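Long-range contacts in endoglucanase, glycoside hydrolase family 5 protein (Cytophaga hutchinsonii, PDB 5IHS), which hydrolyses internal beta-1,4-glucosidic bonds of cellulose as an endoglucanase and is probably among the periplasmic enzymes needed to grow on crystalline cellulose: residues T27-G33 and K116-V120; F58-W62 and E102-V106; A144-I150 and Y185-N189; W198-V202 and Y217-F221; C252-G258 and P288-S292. All coordinates share one frame. Residues are numbered along the deposited sequence.

How the interactions relate
All five contacts belong to one (beta/alpha)8 barrel. Interactions 1 and 3 lie at its N-terminal end, about 16 Å apart between centres. Interactions 2, 4 and 5 lie at the other end, where family 5 glycoside hydrolases carry the active site. Interaction 4 comes closest to the presumed catalytic pair: His-220 is hydrogen-bonded to Glu-160 and touches Glu-248. Interaction 5 is about 18 Å from interaction 4 and about 21 Å from interaction 2, between centres. It touches interaction 2 through Phe-58 CE1 and Glu-289 OE2, 4.2 Å apart. Helix 99-116 of interaction 2 is followed by strand 119-125 of interaction 1. Interactions 3 and 5 have the most distant centres, about 35 Å apart.

Interaction 1 of 5, residues T27-G33 and K116-V120; sequences TIVEKYG and KGIYV
Two direct hydrogen bonds join these segments. Tyr-119 OH donates to Gly-33 O at 2.7 Å. Val-29 N donates to Gly-117 O at 3.0 Å, with an angle of 153° at the hydrogen. Water 1 adds a bridge: it accepts from Ile-28 N at 3.0 Å and donates to Gly-117 O at 3.1 Å. One carbonyl thus meets the first turn of helix 28-32. Thr-27 is the N-cap of that helix and forms a capping box with Glu-30. Glu-30 N donates to Thr-27 OG1 (3.0 Å), and Thr-27 N donates to Glu-30 OE1 (3.1 Å). Thr-27 has chi1 p.

The closest CA pair is Thr-27 and Gly-117, at 5.1 Å. Gly-117 follows helix 99-116 in a Schellman motif, with phi/psi of 71/35. A CB here would clash with Thr-27 CB. Gly-33 also has positive phi and closes the short helix.

Tyr-119 takes chi1 m, and its ring runs beside the helix. Val-29 (chi1 t) sets CG2 over the ring face, 3.6 Å from the Tyr-119 centroid and 8° off the normal, a CH-pi contact. Ile-28 CG2 lies 4.0 Å from Tyr-119 CE2.

The short helix 28-32 packs across the N-terminal end of the barrel. Helix 311-329 packs on Ile-28 and Tyr-32, while Tyr-119 pairs through its backbone with strand 83-89.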
# COMPACT_ATOMS: atom_id res chain seq x y z
N THR A 27 -2.32 -3.90 -20.85
CA THR A 27 -1.74 -3.41 -19.60
C THR A 27 -1.93 -4.45 -18.50
O THR A 27 -2.66 -5.44 -18.65
CB THR A 27 -2.48 -2.16 -19.16
OG1 THR A 27 -3.84 -2.50 -18.90
CG2 THR A 27 -2.41 -1.04 -20.21
N ILE A 28 -1.28 -4.20 -17.36
CA ILE A 28 -1.40 -5.08 -16.21
C ILE A 28 -2.85 -5.17 -15.76
O ILE A 28 -3.34 -6.26 -15.42
CB ILE A 28 -0.51 -4.56 -15.07
CG1 ILE A 28 0.99 -4.60 -15.44
CG2 ILE A 28 -0.80 -5.30 -13.76
CD1 ILE A 28 1.55 -6.00 -15.61
N VAL A 29 -3.53 -4.03 -15.69
CA VAL A 29 -4.91 -4.03 -15.23
C VAL A 29 -5.82 -4.71 -16.25
O VAL A 29 -6.81 -5.35 -15.88
CB VAL A 29 -5.33 -2.59 -14.88
CG1 VAL A 29 -6.80 -2.48 -14.58
CG2 VAL A 29 -4.53 -2.11 -13.66
N GLU A 30 -5.51 -4.61 -17.54
CA GLU A 30 -6.27 -5.39 -18.52
C GLU A 30 -6.03 -6.88 -18.36
O GLU A 30 -6.94 -7.69 -18.55
CB GLU A 30 -5.95 -4.93 -19.95
CG GLU A 30 -6.58 -3.59 -20.27
CD GLU A 30 -6.11 -2.99 -21.58
OE1 GLU A 30 -5.13 -3.49 -22.16
OE2 GLU A 30 -6.72 -1.99 -22.02
N LYS A 31 -4.81 -7.27 -17.99
CA LYS A 31 -4.49 -8.68 -17.78
C LYS A 31 -5.29 -9.29 -16.64
O LYS A 31 -5.91 -10.35 -16.79
CB LYS A 31 -2.98 -8.85 -17.54
CG LYS A 31 -2.54 -10.29 -17.29
CD LYS A 31 -1.07 -10.37 -16.89
CE LYS A 31 -0.62 -11.79 -16.61
NZ LYS A 31 -0.58 -12.65 -17.81
N TYR A 32 -5.27 -8.65 -15.47
CA TYR A 32 -5.88 -9.25 -14.28
C TYR A 32 -7.31 -8.78 -14.04
O TYR A 32 -8.10 -9.53 -13.44
CB TYR A 32 -5.04 -8.95 -13.04
CG TYR A 32 -3.68 -9.63 -12.98
CD1 TYR A 32 -3.52 -10.98 -13.28
CD2 TYR A 32 -2.57 -8.92 -12.57
CE1 TYR A 32 -2.28 -11.59 -13.18
CE2 TYR A 32 -1.33 -9.52 -12.47
CZ TYR A 32 -1.18 -10.85 -12.77
OH TYR A 32 0.08 -11.39 -12.64
N GLY A 33 -7.65 -7.56 -14.45
CA GLY A 33 -9.00 -7.04 -14.31
C GLY A 33 -9.38 -6.67 -12.88
O GLY A 33 -8.54 -6.31 -12.04
N LYS A 116 -1.83 4.59 -17.16
CA LYS A 116 -0.72 3.68 -17.42
C LYS A 116 -1.07 2.22 -17.17
O LYS A 116 -0.24 1.33 -17.41
CB LYS A 116 0.53 4.09 -16.62
CG LYS A 116 1.07 5.47 -16.99
CD LYS A 116 1.46 5.61 -18.46
CE LYS A 116 1.24 7.04 -18.97
NZ LYS A 116 1.55 8.09 -17.97
N GLY A 117 -2.29 1.94 -16.74
CA GLY A 117 -2.75 0.57 -16.59
C GLY A 117 -2.15 -0.22 -15.45
O GLY A 117 -1.99 -1.44 -15.60
N ILE A 118 -1.85 0.41 -14.31
CA ILE A 118 -1.42 -0.30 -13.12
C ILE A 118 -2.41 -0.02 -11.98
O ILE A 118 -3.24 0.88 -12.06
CB ILE A 118 0.04 -0.01 -12.72
CG1 ILE A 118 0.25 1.44 -12.27
CG2 ILE A 118 0.98 -0.37 -13.87
CD1 ILE A 118 1.59 1.70 -11.62
N TYR A 119 -2.31 -0.82 -10.92
CA TYR A 119 -3.17 -0.65 -9.77
C TYR A 119 -2.66 0.49 -8.88
O TYR A 119 -1.48 0.86 -8.94
CB TYR A 119 -3.30 -1.97 -8.99
CG TYR A 119 -4.00 -3.05 -9.81
CD1 TYR A 119 -5.39 -3.11 -9.85
CD2 TYR A 119 -3.28 -3.96 -10.57
CE1 TYR A 119 -6.04 -4.06 -10.63
CE2 TYR A 119 -3.92 -4.91 -11.34
CZ TYR A 119 -5.29 -4.96 -11.38
OH TYR A 119 -5.88 -5.91 -12.19
N VAL A 120 -3.55 1.04 -8.07
CA VAL A 120 -3.20 2.18 -7.22
C VAL A 120 -3.91 2.04 -5.88
O VAL A 120 -5.12 1.77 -5.84
CB VAL A 120 -3.50 3.53 -7.89
CG1 VAL A 120 -4.95 3.66 -8.31
CG2 VAL A 120 -3.09 4.69 -6.98
O HOH W 1 0.49 -1.75 -17.51

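Interaction 2 of 5, residues F58-W62 and E102-V106; sequences FWSQW and EKMKV
This is a polar contact between the loop after the first barrel strand, 53-57, and the early part of helix 99-116. It lies at the C-terminal end of the (beta/alpha)8 barrel, where the active site of this family opens. Loop 58-62 makes a tight turn: Ser-60 and Gln-61 have helix-like phi/psi (-63/-31 and -78/-14), and Trp-62 N donates to Trp-59 O at 3.1 Å. Ser-60 and Glu-102 are the closest CA pair, at 6.6 Å.

Ser-60, with chi1 p, is held through both its side chain and its backbone. Ser-60 OG donates to Glu-102 OE1 at 2.6 Å, and Ser-60 O accepts from Lys-105 NZ at 2.9 Å. Glu-102 is folded, with chi1 and chi2 both m. Lys-105 has chi1 m and is extended beyond it. One helical turn apart, the two form a salt bridge, Lys-105 NZ to Glu-102 OE2, at 2.8 Å. Both charges therefore serve the loop and each other. Gln-61 CB lies 3.8 Å from Glu-102 OE1, and Gln-61 NE2 bonds to Met-92 O instead.

Strand 83-89 lies alongside. Ser-60 OG is also hydrogen-bonded to Gly-89 N, and Met-88 touches Ser-60, Glu-102 and Val-106.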
# COMPACT_ATOMS: atom_id res chain seq x y z
N PHE A 58 5.90 8.64 -0.35
CA PHE A 58 6.04 9.10 1.03
C PHE A 58 4.91 10.08 1.33
O PHE A 58 4.22 10.55 0.42
CB PHE A 58 7.41 9.76 1.12
CG PHE A 58 7.90 10.18 2.51
CD1 PHE A 58 8.69 9.33 3.28
CD2 PHE A 58 7.72 11.49 2.96
CE1 PHE A 58 9.20 9.75 4.50
CE2 PHE A 58 8.25 11.91 4.18
CZ PHE A 58 8.99 11.04 4.94
N TRP A 59 4.73 10.40 2.61
CA TRP A 59 3.76 11.40 3.06
C TRP A 59 3.53 12.51 2.03
O TRP A 59 4.46 13.25 1.70
CB TRP A 59 4.28 12.07 4.32
CG TRP A 59 4.42 11.19 5.53
CD1 TRP A 59 5.48 10.40 5.87
CD2 TRP A 59 3.49 11.10 6.59
NE1 TRP A 59 5.24 9.81 7.09
CE2 TRP A 59 4.02 10.21 7.55
CE3 TRP A 59 2.24 11.67 6.82
CZ2 TRP A 59 3.34 9.91 8.73
CZ3 TRP A 59 1.57 11.38 7.99
CH2 TRP A 59 2.12 10.50 8.93
N SER A 60 2.29 12.67 1.58
CA SER A 60 1.99 13.57 0.48
C SER A 60 2.31 15.03 0.81
O SER A 60 2.64 15.80 -0.10
CB SER A 60 0.52 13.45 0.10
OG SER A 60 -0.35 13.71 1.19
N GLN A 61 2.19 15.43 2.08
CA GLN A 61 2.43 16.84 2.39
C GLN A 61 3.92 17.19 2.46
O GLN A 61 4.27 18.37 2.43
CB GLN A 61 1.69 17.27 3.67
CG GLN A 61 2.25 16.78 5.00
CD GLN A 61 1.67 15.45 5.44
OE1 GLN A 61 1.60 14.49 4.66
NE2 GLN A 61 1.24 15.38 6.70
N TRP A 62 4.79 16.18 2.51
CA TRP A 62 6.22 16.41 2.65
C TRP A 62 7.05 15.96 1.45
O TRP A 62 8.16 16.47 1.27
CB TRP A 62 6.74 15.73 3.93
CG TRP A 62 6.11 16.30 5.17
CD1 TRP A 62 5.83 17.61 5.43
CD2 TRP A 62 5.66 15.57 6.32
NE1 TRP A 62 5.24 17.74 6.66
CE2 TRP A 62 5.13 16.50 7.23
CE3 TRP A 62 5.66 14.21 6.66
CZ2 TRP A 62 4.60 16.12 8.46
CZ3 TRP A 62 5.13 13.84 7.88
CH2 TRP A 62 4.61 14.79 8.77
N GLU A 102 -4.16 18.14 -0.76
CA GLU A 102 -3.71 16.76 -0.59
C GLU A 102 -4.53 15.80 -1.44
O GLU A 102 -3.99 14.86 -2.02
CB GLU A 102 -3.69 16.38 0.89
CG GLU A 102 -2.70 17.23 1.71
CD GLU A 102 -1.31 17.34 1.08
OE1 GLU A 102 -0.66 16.30 0.86
OE2 GLU A 102 -0.89 18.48 0.77
N LYS A 103 -5.84 16.04 -1.56
CA LYS A 103 -6.66 15.21 -2.43
C LYS A 103 -6.21 15.34 -3.88
O LYS A 103 -6.22 14.36 -4.63
CB LYS A 103 -8.13 15.60 -2.26
CG LYS A 103 -9.13 14.89 -3.15
CD LYS A 103 -10.52 15.51 -2.94
CE LYS A 103 -11.52 15.15 -4.03
NZ LYS A 103 -12.84 15.81 -3.89
N MET A 104 -5.81 16.55 -4.30
CA MET A 104 -5.34 16.75 -5.66
C MET A 104 -4.14 15.86 -5.96
O MET A 104 -4.05 15.25 -7.04
CB MET A 104 -4.97 18.22 -5.87
CG MET A 104 -4.40 18.54 -7.24
SD MET A 104 -3.57 20.14 -7.33
CE MET A 104 -2.12 19.83 -6.31
N LYS A 105 -3.18 15.79 -5.02
CA LYS A 105 -1.99 14.96 -5.22
C LYS A 105 -2.36 13.50 -5.37
O LYS A 105 -1.81 12.78 -6.22
CB LYS A 105 -1.03 15.13 -4.04
CG LYS A 105 -0.42 16.50 -3.91
CD LYS A 105 0.29 16.63 -2.57
CE LYS A 105 0.82 18.02 -2.34
NZ LYS A 105 1.27 18.17 -0.95
N VAL A 106 -3.28 13.02 -4.52
CA VAL A 106 -3.75 11.64 -4.64
C VAL A 106 -4.37 11.40 -6.01
O VAL A 106 -4.07 10.41 -6.68
CB VAL A 106 -4.75 11.32 -3.51
CG1 VAL A 106 -5.41 9.96 -3.74
CG2 VAL A 106 -4.07 11.36 -2.16

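Interaction 3 of 5, residues A144-I150 and Y185-N189; sequences AKKYGNI and YDTTN
At the N-terminal end of the (beta/alpha)8 barrel, two neighbouring alpha-to-beta connections meet here. One follows helix 133-147, the other helix 167-185. The first contains a type I beta turn from Tyr-147 to Ile-150. The second carries an Asx motif: Asn-189 N donates to Asp-186 OD1 at 3.0 Å.

The closest CA pairs are Gly-148 with Asp-186 (4.2 Å) and Lys-145 with Tyr-185 (5.2 Å). Gly-148 allows this approach, since a CB there would clash with Tyr-185 O. Tyr-185, with chi1 m, lays its ring along the helix end. Lys-145 CB stands 3.8 Å from the Tyr-185 ring centroid, 6° off the normal, in a CH-pi contact. Lys-145 is fully extended, and water 2 joins Lys-145 NZ (3.0 Å) to Tyr-185 OH (2.5 Å). Water 3 donates to Gly-148 O (3.0 Å) and accepts from Thr-187 N (3.1 Å). Ala-144 CB packs 4.0 Å from Tyr-185 CB.

Asp-186 OD2 is also hydrogen-bonded to Tyr-155 OH, in strand 153-156. Asp-186 OD2 accepts from Asn-189 ND2 at 2.8 Å. Asn-189 ND2 makes the one direct hydrogen bond between the segments, to Ile-150 O at 2.9 Å.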
# COMPACT_ATOMS: atom_id res chain seq x y z
N ALA A 144 -14.65 7.23 -3.95
CA ALA A 144 -15.47 6.14 -4.47
C ALA A 144 -16.47 6.64 -5.50
O ALA A 144 -16.73 5.97 -6.50
CB ALA A 144 -16.16 5.43 -3.31
N LYS A 145 -17.05 7.82 -5.28
CA LYS A 145 -17.99 8.35 -6.28
C LYS A 145 -17.27 8.61 -7.60
O LYS A 145 -17.82 8.35 -8.67
CB LYS A 145 -18.66 9.61 -5.75
CG LYS A 145 -19.76 10.14 -6.68
CD LYS A 145 -20.54 11.30 -6.08
CE LYS A 145 -21.69 11.73 -6.99
NZ LYS A 145 -22.49 12.88 -6.46
N LYS A 146 -16.05 9.13 -7.54
CA LYS A 146 -15.34 9.47 -8.77
C LYS A 146 -14.78 8.23 -9.46
O LYS A 146 -14.87 8.11 -10.68
CB LYS A 146 -14.22 10.45 -8.46
CG LYS A 146 -13.43 10.86 -9.71
CD LYS A 146 -12.55 12.07 -9.47
CE LYS A 146 -11.88 12.56 -10.76
NZ LYS A 146 -10.82 13.56 -10.47
N TYR A 147 -14.20 7.31 -8.69
CA TYR A 147 -13.43 6.21 -9.27
C TYR A 147 -14.10 4.85 -9.09
O TYR A 147 -13.49 3.83 -9.44
CB TYR A 147 -12.03 6.20 -8.65
CG TYR A 147 -11.22 7.45 -8.95
CD1 TYR A 147 -10.76 7.70 -10.22
CD2 TYR A 147 -10.91 8.36 -7.95
CE1 TYR A 147 -9.99 8.83 -10.50
CE2 TYR A 147 -10.16 9.48 -8.21
CZ TYR A 147 -9.70 9.72 -9.49
OH TYR A 147 -8.95 10.86 -9.74
N GLY A 148 -15.34 4.81 -8.59
CA GLY A 148 -15.93 3.56 -8.16
C GLY A 148 -16.04 2.49 -9.22
O GLY A 148 -16.00 1.30 -8.91
N ASN A 149 -16.21 2.88 -10.48
CA ASN A 149 -16.39 1.90 -11.55
C ASN A 149 -15.08 1.42 -12.19
O ASN A 149 -15.11 0.87 -13.30
CB ASN A 149 -17.32 2.46 -12.63
CG ASN A 149 -17.99 1.36 -13.46
OD1 ASN A 149 -18.19 0.24 -12.99
ND2 ASN A 149 -18.35 1.69 -14.70
N ILE A 150 -13.93 1.58 -11.53
CA ILE A 150 -12.64 1.49 -12.18
C ILE A 150 -11.80 0.41 -11.51
O ILE A 150 -11.62 0.44 -10.29
CB ILE A 150 -11.92 2.85 -12.18
CG1 ILE A 150 -12.82 3.84 -12.92
CG2 ILE A 150 -10.56 2.75 -12.83
CD1 ILE A 150 -12.35 5.23 -12.93
N TYR A 185 -20.89 3.58 -3.66
CA TYR A 185 -20.46 3.92 -5.01
C TYR A 185 -19.54 2.90 -5.65
O TYR A 185 -19.41 2.89 -6.87
CB TYR A 185 -19.73 5.27 -5.02
CG TYR A 185 -20.58 6.42 -4.59
CD1 TYR A 185 -21.58 6.91 -5.42
CD2 TYR A 185 -20.39 7.04 -3.36
CE1 TYR A 185 -22.38 7.96 -5.04
CE2 TYR A 185 -21.20 8.11 -2.96
CZ TYR A 185 -22.18 8.56 -3.81
OH TYR A 185 -23.00 9.61 -3.45
N ASP A 186 -18.85 2.08 -4.86
CA ASP A 186 -17.86 1.15 -5.38
C ASP A 186 -18.16 -0.19 -4.73
O ASP A 186 -17.81 -0.42 -3.57
CB ASP A 186 -16.45 1.62 -5.06
CG ASP A 186 -15.39 0.76 -5.71
OD1 ASP A 186 -15.65 -0.45 -5.91
OD2 ASP A 186 -14.31 1.31 -6.04
N THR A 187 -18.81 -1.07 -5.48
CA THR A 187 -19.38 -2.25 -4.85
C THR A 187 -18.36 -3.35 -4.58
O THR A 187 -18.55 -4.11 -3.63
CB THR A 187 -20.55 -2.80 -5.67
OG1 THR A 187 -20.09 -3.23 -6.95
CG2 THR A 187 -21.60 -1.74 -5.86
N THR A 188 -17.28 -3.45 -5.37
CA THR A 188 -16.39 -4.61 -5.22
C THR A 188 -14.90 -4.34 -5.10
O THR A 188 -14.18 -5.28 -4.76
CB THR A 188 -16.57 -5.61 -6.37
OG1 THR A 188 -16.17 -5.02 -7.61
CG2 THR A 188 -18.02 -6.08 -6.46
N ASN A 189 -14.40 -3.13 -5.35
CA ASN A 189 -12.95 -2.97 -5.26
C ASN A 189 -12.47 -3.24 -3.83
O ASN A 189 -13.20 -3.04 -2.85
CB ASN A 189 -12.51 -1.60 -5.74
CG ASN A 189 -12.54 -1.48 -7.26
OD1 ASN A 189 -12.31 -2.46 -7.99
ND2 ASN A 189 -12.80 -0.27 -7.75
O HOH W 2 -24.26 11.51 -4.52
O HOH W 3 -18.50 -0.30 -8.47

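Interaction 4 of 5, residues W198-V202 and Y217-F221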
# COMPACT_ATOMS: atom_id res chain seq x y z
N TRP A 198 0.89 -0.39 14.74
CA TRP A 198 1.50 -0.06 13.44
C TRP A 198 1.25 -1.16 12.42
O TRP A 198 2.13 -1.52 11.63
CB TRP A 198 2.98 0.32 13.58
CG TRP A 198 3.16 1.43 14.57
CD1 TRP A 198 3.01 2.77 14.34
CD2 TRP A 198 3.48 1.28 15.95
NE1 TRP A 198 3.24 3.47 15.50
CE2 TRP A 198 3.53 2.58 16.50
CE3 TRP A 198 3.74 0.19 16.77
CZ2 TRP A 198 3.82 2.81 17.84
CZ3 TRP A 198 4.03 0.42 18.10
CH2 TRP A 198 4.08 1.72 18.62
N SER A 199 0.02 -1.66 12.40
CA SER A 199 -0.39 -2.70 11.46
C SER A 199 0.47 -3.95 11.57
O SER A 199 0.90 -4.55 10.59
CB SER A 199 -0.50 -2.16 10.03
OG SER A 199 -1.64 -1.32 9.98
N GLN A 200 0.66 -4.40 12.81
CA GLN A 200 1.32 -5.67 13.11
C GLN A 200 0.38 -6.76 13.57
O GLN A 200 0.59 -7.93 13.22
CB GLN A 200 2.42 -5.48 14.16
CG GLN A 200 3.56 -4.66 13.65
CD GLN A 200 4.51 -4.21 14.73
OE1 GLN A 200 4.63 -4.83 15.78
NE2 GLN A 200 5.21 -3.11 14.47
N LEU A 201 -0.64 -6.43 14.36
CA LEU A 201 -1.39 -7.43 15.11
C LEU A 201 -2.59 -7.95 14.31
O LEU A 201 -3.76 -7.84 14.69
CB LEU A 201 -1.76 -6.90 16.50
CG LEU A 201 -0.52 -6.56 17.36
CD1 LEU A 201 -0.95 -6.01 18.71
CD2 LEU A 201 0.42 -7.74 17.55
N VAL A 202 -2.25 -8.59 13.19
CA VAL A 202 -3.25 -9.11 12.27
C VAL A 202 -4.07 -10.22 12.89
O VAL A 202 -5.21 -10.45 12.47
CB VAL A 202 -2.60 -9.50 10.93
CG1 VAL A 202 -2.19 -8.25 10.17
CG2 VAL A 202 -1.39 -10.42 11.12
N TYR A 217 -6.48 -7.12 5.19
CA TYR A 217 -5.94 -6.55 6.42
C TYR A 217 -4.46 -6.25 6.26
O TYR A 217 -3.71 -7.03 5.66
CB TYR A 217 -6.21 -7.49 7.62
CG TYR A 217 -7.70 -7.78 7.72
CD1 TYR A 217 -8.26 -8.80 6.99
CD2 TYR A 217 -8.53 -6.99 8.49
CE1 TYR A 217 -9.63 -9.04 7.03
CE2 TYR A 217 -9.89 -7.22 8.55
CZ TYR A 217 -10.44 -8.25 7.81
OH TYR A 217 -11.80 -8.48 7.87
N THR A 218 -4.05 -5.11 6.80
CA THR A 218 -2.70 -4.61 6.61
C THR A 218 -1.69 -5.30 7.51
O THR A 218 -1.90 -5.43 8.72
CB THR A 218 -2.67 -3.12 6.95
OG1 THR A 218 -3.75 -2.50 6.26
CG2 THR A 218 -1.34 -2.50 6.55
N LEU A 219 -0.54 -5.64 6.92
CA LEU A 219 0.67 -6.02 7.64
C LEU A 219 1.80 -5.10 7.20
O LEU A 219 2.06 -4.98 6.00
CB LEU A 219 1.04 -7.47 7.33
CG LEU A 219 2.32 -7.99 7.99
CD1 LEU A 219 2.16 -8.05 9.49
CD2 LEU A 219 2.70 -9.34 7.42
N HIS A 220 2.46 -4.44 8.15
CA HIS A 220 3.65 -3.63 7.88
C HIS A 220 4.84 -4.20 8.63
O HIS A 220 4.74 -4.49 9.83
CB HIS A 220 3.46 -2.19 8.34
CG HIS A 220 2.54 -1.41 7.46
ND1 HIS A 220 2.25 -0.09 7.67
CD2 HIS A 220 1.85 -1.78 6.35
CE1 HIS A 220 1.42 0.34 6.73
NE2 HIS A 220 1.18 -0.67 5.92
N PHE A 221 5.98 -4.33 7.95
CA PHE A 221 7.18 -4.84 8.60
C PHE A 221 8.40 -4.04 8.15
O PHE A 221 8.46 -3.52 7.02
CB PHE A 221 7.40 -6.34 8.33
CG PHE A 221 7.79 -6.67 6.92
CD1 PHE A 221 9.13 -6.65 6.53
CD2 PHE A 221 6.84 -6.99 5.97
CE1 PHE A 221 9.50 -6.92 5.22
CE2 PHE A 221 7.21 -7.27 4.66
CZ PHE A 221 8.53 -7.22 4.29
O HOH W 4 4.83 -2.18 11.66
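Ser-199 sits over His-220. Its chi1 is m, and Ser-199 CB lies 4.2 Å from the centroid of the His-220 ring, 18° off the ring normal, a CH-pi contact. Ser-199 CB is 3.6 Å from Thr-218 CG2. Ser-199 OG is hydrogen-bonded to Asn-159 O and Thr-195 N. Trp-198 and Ser-199 have positive phi, in the left-handed helical region. Ser-199 O accepts from His-220 N at 2.9 Å, near the C-terminal end of strand 215-221, and meets Leu-219 CA at 3.3 Å (CA-H...O contact).

His-220 has chi1 m. Its ND1 is hydrogen-bonded to Glu-160 OE2 and its NE2 to Thr-247 OG1. Strand 215-221 is the sixth of the (beta/alpha)8 barrel, and segment 198-202 belongs to the connection that follows the fifth. In family 5, the catalytic glutamates lie at the C-terminal ends of strands four and seven. Glu-160 and Glu-248 are probably this pair, which would put His-220 in the active site.

Gln-200 is m at chi1 and t at chi2. Its OE1 bonds to Gln-197 NE2, and Gln-200 NE2 donates to water 4 at 3.0 Å. Water 4 donates to Trp-198 O (2.8 Å) and His-220 O (2.9 Å). Leu-219, t then p, brings CD1 to 4.0 Å from Gln-200 O. Val-202, with chi1 m, follows an inverse gamma turn centred on Leu-201. Val-202 CG1 is 3.2 Å from Thr-218 O and 4.4 Å from Leu-219 CB.

Interaction 5 of 5, residues C252-G258 and P288-S292; sequences CDASGNG and PETAS
Two loops at the C-terminal end of the (beta/alpha)8 barrel meet here, those that follow its last two strands, 244-249 and 279-284. This is the end where family 5 enzymes bind their substrate. Each segment has a type I beta turn, Asp-253 to Gly-256 and Glu-289 to Ser-292. The closest CA pairs are Asn-257 with Thr-290 (4.6 Å) and Gly-256 with Ala-291 (5.1 Å).

One bond joins the backbones: Ala-291 N donates to Gly-256 O at 3.0 Å. Gly-256 has phi/psi of 88/-2, where a side chain would collide with Ser-255 O, so glycine is called for.

Side chains add further bonds. Asn-257 (chi1 t) accepts through OD1 from Thr-290 N at 3.0 Å. Thr-290 (chi1 m) accepts through OG1 from Gly-258 N at 2.8 Å, nearly straight at 177°. Within 252-258, Asp-253 OD1 makes an Asx turn with Ser-255 N (3.3 Å), and Ser-255 OG an ST turn with Asn-257 N (3.3 Å).

Apolar contact is small. Cys-252 CB meets Thr-290 CG2 at 3.6 Å, and Cys-252 SG meets Ala-291 CB at 3.9 Å.

Water 5 bridges the loops, donating to Ser-255 O at 2.8 Å and to Glu-289 OE1 at 2.6 Å.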
# COMPACT_ATOMS: atom_id res chain seq x y z
N CYS A 252 14.97 -1.82 6.44
CA CYS A 252 15.84 -1.36 7.51
C CYS A 252 15.07 -1.47 8.83
O CYS A 252 14.04 -2.14 8.93
CB CYS A 252 16.31 0.06 7.19
SG CYS A 252 14.99 1.23 6.93
N ASP A 253 15.55 -0.81 9.87
CA ASP A 253 14.74 -0.91 11.07
C ASP A 253 13.52 0.03 11.00
O ASP A 253 13.35 0.84 10.08
CB ASP A 253 15.56 -0.82 12.35
CG ASP A 253 16.17 0.49 12.53
OD1 ASP A 253 15.52 1.47 12.13
OD2 ASP A 253 17.30 0.55 13.07
N ALA A 254 12.64 -0.15 11.98
CA ALA A 254 11.31 0.44 11.93
C ALA A 254 11.32 1.96 12.01
O ALA A 254 10.31 2.58 11.68
CB ALA A 254 10.45 -0.14 13.05
N SER A 255 12.43 2.57 12.44
CA SER A 255 12.51 4.02 12.44
C SER A 255 12.69 4.60 11.05
O SER A 255 12.56 5.82 10.89
CB SER A 255 13.70 4.47 13.29
OG SER A 255 14.92 4.12 12.66
N GLY A 256 12.99 3.78 10.05
CA GLY A 256 13.29 4.28 8.72
C GLY A 256 14.74 4.62 8.49
O GLY A 256 15.10 5.02 7.38
N ASN A 257 15.60 4.49 9.50
CA ASN A 257 17.00 4.85 9.38
C ASN A 257 17.81 3.87 10.21
O ASN A 257 17.46 3.62 11.37
CB ASN A 257 17.24 6.29 9.84
CG ASN A 257 18.55 6.86 9.34
OD1 ASN A 257 18.90 6.72 8.18
ND2 ASN A 257 19.28 7.50 10.24
N GLY A 258 18.84 3.30 9.61
CA GLY A 258 19.73 2.38 10.29
C GLY A 258 19.35 0.91 10.08
O GLY A 258 18.22 0.56 9.75
N PRO A 288 17.36 12.03 3.48
CA PRO A 288 18.62 11.29 3.70
C PRO A 288 18.54 10.29 4.85
O PRO A 288 19.21 10.42 5.89
CB PRO A 288 19.63 12.42 3.95
CG PRO A 288 18.82 13.51 4.51
CD PRO A 288 17.49 13.45 3.84
N GLU A 289 17.72 9.25 4.64
CA GLU A 289 17.52 8.16 5.59
C GLU A 289 17.56 6.84 4.82
O GLU A 289 17.30 6.80 3.62
CB GLU A 289 16.18 8.26 6.36
CG GLU A 289 14.90 7.97 5.52
CD GLU A 289 13.59 8.03 6.33
OE1 GLU A 289 13.57 8.59 7.44
OE2 GLU A 289 12.56 7.52 5.83
N THR A 290 17.85 5.75 5.54
CA THR A 290 18.05 4.44 4.90
C THR A 290 16.86 4.02 4.05
O THR A 290 17.04 3.40 2.99
CB THR A 290 18.28 3.38 5.97
OG1 THR A 290 19.32 3.82 6.86
CG2 THR A 290 18.65 2.03 5.35
N ALA A 291 15.64 4.26 4.52
CA ALA A 291 14.46 3.74 3.83
C ALA A 291 14.20 4.42 2.50
O ALA A 291 13.49 3.86 1.66
CB ALA A 291 13.21 3.84 4.71
N SER A 292 14.72 5.63 2.29
CA SER A 292 14.49 6.31 1.03
C SER A 292 15.10 5.51 -0.11
O SER A 292 16.24 5.05 -0.02
CB SER A 292 15.12 7.69 1.05
OG SER A 292 14.44 8.50 1.99
O HOH W 5 13.97 8.04 9.91